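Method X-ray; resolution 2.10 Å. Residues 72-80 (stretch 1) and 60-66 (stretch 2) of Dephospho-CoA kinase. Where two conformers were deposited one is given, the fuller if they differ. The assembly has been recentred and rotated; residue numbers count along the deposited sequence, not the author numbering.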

ATOM      1  N   VAL A  72      -5.828  22.207  -0.428  1.00 16.77           N
ATOM      2  CA  VAL A  72      -5.140  21.050   0.148  1.00 17.31           C
ATOM      3  C   VAL A  72      -4.058  21.443   1.154  1.00 19.63           C
ATOM      4  O   VAL A  72      -3.276  20.598   1.585  1.00 20.42           O
ATOM      5  CB  VAL A  72      -4.497  20.162  -0.944  1.00 17.39           C
ATOM      6  CG1 VAL A  72      -5.569  19.629  -1.893  1.00 15.60           C
ATOM      7  CG2 VAL A  72      -3.423  20.913  -1.706  1.00 17.73           C
ATOM      8  N   VAL A  73      -4.021  22.722   1.525  1.00 19.81           N
ATOM      9  CA  VAL A  73      -3.105  23.210   2.555  1.00 22.75           C
ATOM     10  C   VAL A  73      -3.859  23.482   3.850  1.00 21.47           C
ATOM     11  O   VAL A  73      -4.699  24.375   3.902  1.00 25.96           O
ATOM     12  CB  VAL A  73      -2.392  24.520   2.135  1.00 25.23           C
ATOM     13  CG1 VAL A  73      -1.051  24.648   2.848  1.00 33.25           C
ATOM     14  CG2 VAL A  73      -2.204  24.585   0.631  1.00 35.15           C
ATOM     15  N   LEU A  74      -3.562  22.718   4.896  1.00 24.12           N
ATOM     16  CA  LEU A  74      -4.149  22.979   6.204  1.00 25.97           C
ATOM     17  C   LEU A  74      -3.598  24.285   6.770  1.00 29.18           C
ATOM     18  O   LEU A  74      -2.598  24.805   6.275  1.00 26.91           O
ATOM     19  CB  LEU A  74      -3.862  21.830   7.168  1.00 24.48           C
ATOM     20  CG  LEU A  74      -4.410  20.454   6.788  1.00 22.78           C
ATOM     21  CD1 LEU A  74      -3.849  19.399   7.726  1.00 24.69           C
ATOM     22  CD2 LEU A  74      -5.927  20.448   6.821  1.00 24.92           C
ATOM     23  N   ASN A  75      -4.246  24.814   7.804  1.00 33.36           N
ATOM     24  CA  ASN A  75      -3.748  26.005   8.486  1.00 35.18           C
ATOM     25  C   ASN A  75      -2.329  25.760   8.990  1.00 36.11           C
ATOM     26  O   ASN A  75      -1.526  26.684   9.085  1.00 36.07           O
ATOM     27  CB  ASN A  75      -4.666  26.394   9.649  1.00 52.43           C
ATOM     28  CG  ASN A  75      -6.068  26.762   9.193  1.00 53.72           C
ATOM     29  OD1 ASN A  75      -6.258  27.322   8.113  1.00 50.19           O
ATOM     30  ND2 ASN A  75      -7.062  26.447  10.019  1.00 52.58           N
ATOM     31  N   ASN A  76      -2.044  24.499   9.303  1.00 35.40           N
ATOM     32  CA  ASN A  76      -0.703  24.048   9.675  1.00 37.95           C
ATOM     33  C   ASN A  76       0.381  24.421   8.672  1.00 35.14           C
ATOM     34  O   ASN A  76       1.542  24.596   9.039  1.00 31.61           O
ATOM     35  CB  ASN A  76      -0.682  22.523   9.828  1.00 34.04           C
ATOM     36  CG  ASN A  76      -1.218  22.053  11.158  1.00 40.51           C
ATOM     37  OD1 ASN A  76      -1.286  22.813  12.121  1.00 51.03           O
ATOM     38  ND2 ASN A  76      -1.587  20.780  11.223  1.00 48.50           N
ATOM     39  N   GLY A  77      -0.001  24.506   7.402  1.00 31.73           N
ATOM     40  CA  GLY A  77       0.964  24.519   6.320  1.00 33.78           C
ATOM     41  C   GLY A  77       1.309  23.087   5.946  1.00 32.54           C
ATOM     42  O   GLY A  77       2.094  22.841   5.034  1.00 33.75           O
ATOM     43  N   GLU A  78       0.716  22.139   6.667  1.00 30.37           N
ATOM     44  CA  GLU A  78       0.835  20.723   6.347  1.00 30.93           C
ATOM     45  C   GLU A  78      -0.201  20.361   5.286  1.00 24.07           C
ATOM     46  O   GLU A  78      -1.233  21.022   5.170  1.00 19.57           O
ATOM     47  CB  GLU A  78       0.635  19.875   7.606  1.00 32.43           C
ATOM     48  CG  GLU A  78       1.442  18.597   7.635  1.00 45.64           C
ATOM     49  CD  GLU A  78       2.935  18.858   7.713  1.00 58.35           C
ATOM     50  OE1 GLU A  78       3.375  19.556   8.652  1.00 50.27           O
ATOM     51  OE2 GLU A  78       3.669  18.370   6.829  1.00 56.48           O
ATOM     52  N   LEU A  79       0.070  19.318   4.508  1.00 23.95           N
ATOM     53  CA  LEU A  79      -0.873  18.877   3.487  1.00 22.05           C
ATOM     54  C   LEU A  79      -2.131  18.289   4.111  1.00 20.74           C
ATOM     55  O   LEU A  79      -2.068  17.589   5.123  1.00 20.49           O
ATOM     56  CB  LEU A  79      -0.232  17.842   2.564  1.00 21.78           C
ATOM     57  CG  LEU A  79       0.752  18.334   1.502  1.00 21.11           C
ATOM     58  CD1 LEU A  79       1.300  17.145   0.728  1.00 19.21           C
ATOM     59  CD2 LEU A  79       0.101  19.327   0.554  1.00 19.15           C
ATOM     60  N   ASP A  80      -3.272  18.593   3.503  1.00 19.28           N
ATOM     61  CA  ASP A  80      -4.534  17.965   3.871  1.00 21.40           C
ATOM     62  C   ASP A  80      -4.618  16.611   3.178  1.00 19.65           C
ATOM     63  O   ASP A  80      -5.176  16.492   2.085  1.00 19.32           O
ATOM     64  CB  ASP A  80      -5.718  18.853   3.481  1.00 19.88           C
ATOM     65  CG  ASP A  80      -7.042  18.336   4.019  1.00 22.91           C
ATOM     66  OD1 ASP A  80      -7.127  17.143   4.386  1.00 21.30           O
ATOM     67  OD2 ASP A  80      -8.004  19.127   4.072  1.00 23.08           O
TER
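Stretch 2, residues 60-66: CYQDIIS

The contact between the helix 60-66 and the loop 72-80 is centred on Leu79, which has more of its surface covered by the opposing segment than any other residue of either stretch. Its CA-to-CB bond points sideways, but the m, t rotamer (chi1 -76°, chi2 178°) brings the end of the side chain onto the helix. There CD2 lies 3.6 Å from Ile65 CG1 and 3.9 Å from Ile64 CG2, so a single methyl group packs against two consecutive helical residues. One turn earlier in the helix, Tyr61 adds its ring to the same apolar patch, with CD2 3.9 Å from Leu79 CG.

Val72 extends this patch. Its CA-to-CB bond points toward the helix, and CG2 sits 4.2 Å from Ile65 CA, 4.3 Å from Ile65 CG1 and 4.5 Å from Ile64 CG2, a looser packing than that of Leu79. The CA atoms of Val72 and Ile65 are 6.4 Å apart, whereas those of Leu79 and Tyr61 are separated by 7.7 Å; the loop thus meets a later part of the helix with its first residue and an earlier part near its end. Val73 continues the apolar surface outward, its CG2 3.5 Å from Ile65 CG2.

Stretch 2 is helical throughout and belongs to a longer helix; within it, backbone bonds such as Ile64 N to Cys60 O (2.9 Å) and Ile65 N to Tyr61 O (3.2 Å) follow the i to i-4 pattern. Stretch 1 instead folds back on itself. A type I turn runs from Leu74 to Gly77, closed by Gly77 N to Leu74 O at 2.8 Å, and the segments flanking it are joined by hydrogen bonds from Leu74 N to Glu78 O (2.9 Å) and from Asp80 N to Val72 O (2.8 Å). This fold brings Val72 and Leu79 together against the helix, while Leu74, Asn75 and Asn76 remain out of its reach.

At the polar edge, the Tyr61 hydroxyl donates a hydrogen bond to the backbone carbonyl of Gly77. The distance from OH to O is 2.4 Å, which is very short, and the carbonyl oxygen approaches the edge of the ring near its plane. Gly77 has phi/psi of 86/-2°, a conformation in which a CB would be jammed against the carbonyl oxygen of Asn76, so the backbone itself calls for glycine. This is the sole hydrogen bond between the stretches, which otherwise meet through apolar packing and together bury 337 Å².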

ATOM      1  N   CYS A  60       8.104  18.185  -3.936  1.00 16.38           N
ATOM      2  CA  CYS A  60       6.822  17.551  -4.251  1.00 18.22           C
ATOM      3  C   CYS A  60       5.670  18.190  -3.488  1.00 13.89           C
ATOM      4  O   CYS A  60       4.566  18.317  -4.010  1.00 14.72           O
ATOM      5  CB  CYS A  60       6.879  16.053  -3.952  1.00 15.84           C
ATOM      6  SG  CYS A  60       7.850  15.130  -5.146  1.00 22.25           S
ATOM      7  N   TYR A  61       5.933  18.581  -2.249  1.00 15.23           N
ATOM      8  CA  TYR A  61       4.971  19.326  -1.450  1.00 14.55           C
ATOM      9  C   TYR A  61       4.563  20.612  -2.171  1.00 15.74           C
ATOM     10  O   TYR A  61       3.382  20.967  -2.213  1.00 16.86           O
ATOM     11  CB  TYR A  61       5.582  19.618  -0.080  1.00 16.96           C
ATOM     12  CG  TYR A  61       4.937  20.707   0.739  1.00 14.98           C
ATOM     13  CD1 TYR A  61       5.222  22.046   0.497  1.00 17.81           C
ATOM     14  CD2 TYR A  61       4.086  20.397   1.793  1.00 16.11           C
ATOM     15  CE1 TYR A  61       4.656  23.047   1.264  1.00 14.58           C
ATOM     16  CE2 TYR A  61       3.510  21.393   2.564  1.00 17.64           C
ATOM     17  CZ  TYR A  61       3.805  22.715   2.297  1.00 18.14           C
ATOM     18  OH  TYR A  61       3.244  23.713   3.058  1.00 18.11           O
ATOM     19  N   GLN A  62       5.544  21.290  -2.757  1.00 15.14           N
ATOM     20  CA  GLN A  62       5.301  22.537  -3.471  1.00 16.10           C
ATOM     21  C   GLN A  62       4.476  22.309  -4.738  1.00 16.80           C
ATOM     22  O   GLN A  62       3.556  23.072  -5.028  1.00 15.91           O
ATOM     23  CB  GLN A  62       6.630  23.215  -3.819  1.00 14.07           C
ATOM     24  CG  GLN A  62       7.374  23.769  -2.600  1.00 15.26           C
ATOM     25  CD  GLN A  62       8.863  23.981  -2.841  1.00 15.97           C
ATOM     26  OE1 GLN A  62       9.385  23.663  -3.908  1.00 15.33           O
ATOM     27  NE2 GLN A  62       9.551  24.522  -1.841  1.00 16.99           N
ATOM     28  N   ASP A  63       4.806  21.260  -5.487  1.00 14.96           N
ATOM     29  CA  ASP A  63       4.112  20.965  -6.736  1.00 15.49           C
ATOM     30  C   ASP A  63       2.671  20.524  -6.490  1.00 18.11           C
ATOM     31  O   ASP A  63       1.778  20.833  -7.276  1.00 16.64           O
ATOM     32  CB  ASP A  63       4.850  19.881  -7.520  1.00 17.62           C
ATOM     33  CG  ASP A  63       6.254  20.296  -7.914  1.00 21.32           C
ATOM     34  OD1 ASP A  63       6.540  21.511  -7.941  1.00 19.39           O
ATOM     35  OD2 ASP A  63       7.072  19.399  -8.204  1.00 25.59           O
ATOM     36  N   ILE A  64       2.458  19.792  -5.402  1.00 14.33           N
ATOM     37  CA  ILE A  64       1.129  19.337  -5.020  1.00 15.65           C
ATOM     38  C   ILE A  64       0.214  20.526  -4.715  1.00 17.49           C
ATOM     39  O   ILE A  64      -0.918  20.589  -5.199  1.00 14.10           O
ATOM     40  CB  ILE A  64       1.204  18.391  -3.795  1.00 12.79           C
ATOM     41  CG1 ILE A  64       1.741  17.028  -4.230  1.00 17.16           C
ATOM     42  CG2 ILE A  64      -0.169  18.200  -3.147  1.00 18.20           C
ATOM     43  CD1 ILE A  64       2.151  16.121  -3.087  1.00 13.30           C
ATOM     44  N   ILE A  65       0.709  21.470  -3.922  1.00 15.46           N
ATOM     45  CA  ILE A  65      -0.085  22.630  -3.524  1.00 15.99           C
ATOM     46  C   ILE A  65      -0.321  23.565  -4.704  1.00 16.47           C
ATOM     47  O   ILE A  65      -1.396  24.150  -4.833  1.00 15.51           O
ATOM     48  CB  ILE A  65       0.595  23.389  -2.371  1.00 15.80           C
ATOM     49  CG1 ILE A  65       0.554  22.529  -1.110  1.00 16.61           C
ATOM     50  CG2 ILE A  65      -0.089  24.733  -2.103  1.00 18.00           C
ATOM     51  CD1 ILE A  65       1.519  22.966  -0.038  1.00 18.85           C
ATOM     52  N   SER A  66       0.675  23.712  -5.569  1.00 14.02           N
ATOM     53  CA  SER A  66       0.518  24.544  -6.753  0.66 18.43           C
ATOM     54  C   SER A  66      -0.488  23.908  -7.708  1.00 19.37           C
ATOM     55  O   SER A  66      -1.269  24.602  -8.359  1.00 20.49           O
ATOM     56  CB  SER A  66       1.862  24.752  -7.454  0.66 20.06           C
ATOM     57  OG  SER A  66       2.052  23.808  -8.492  0.66 33.37           O
TER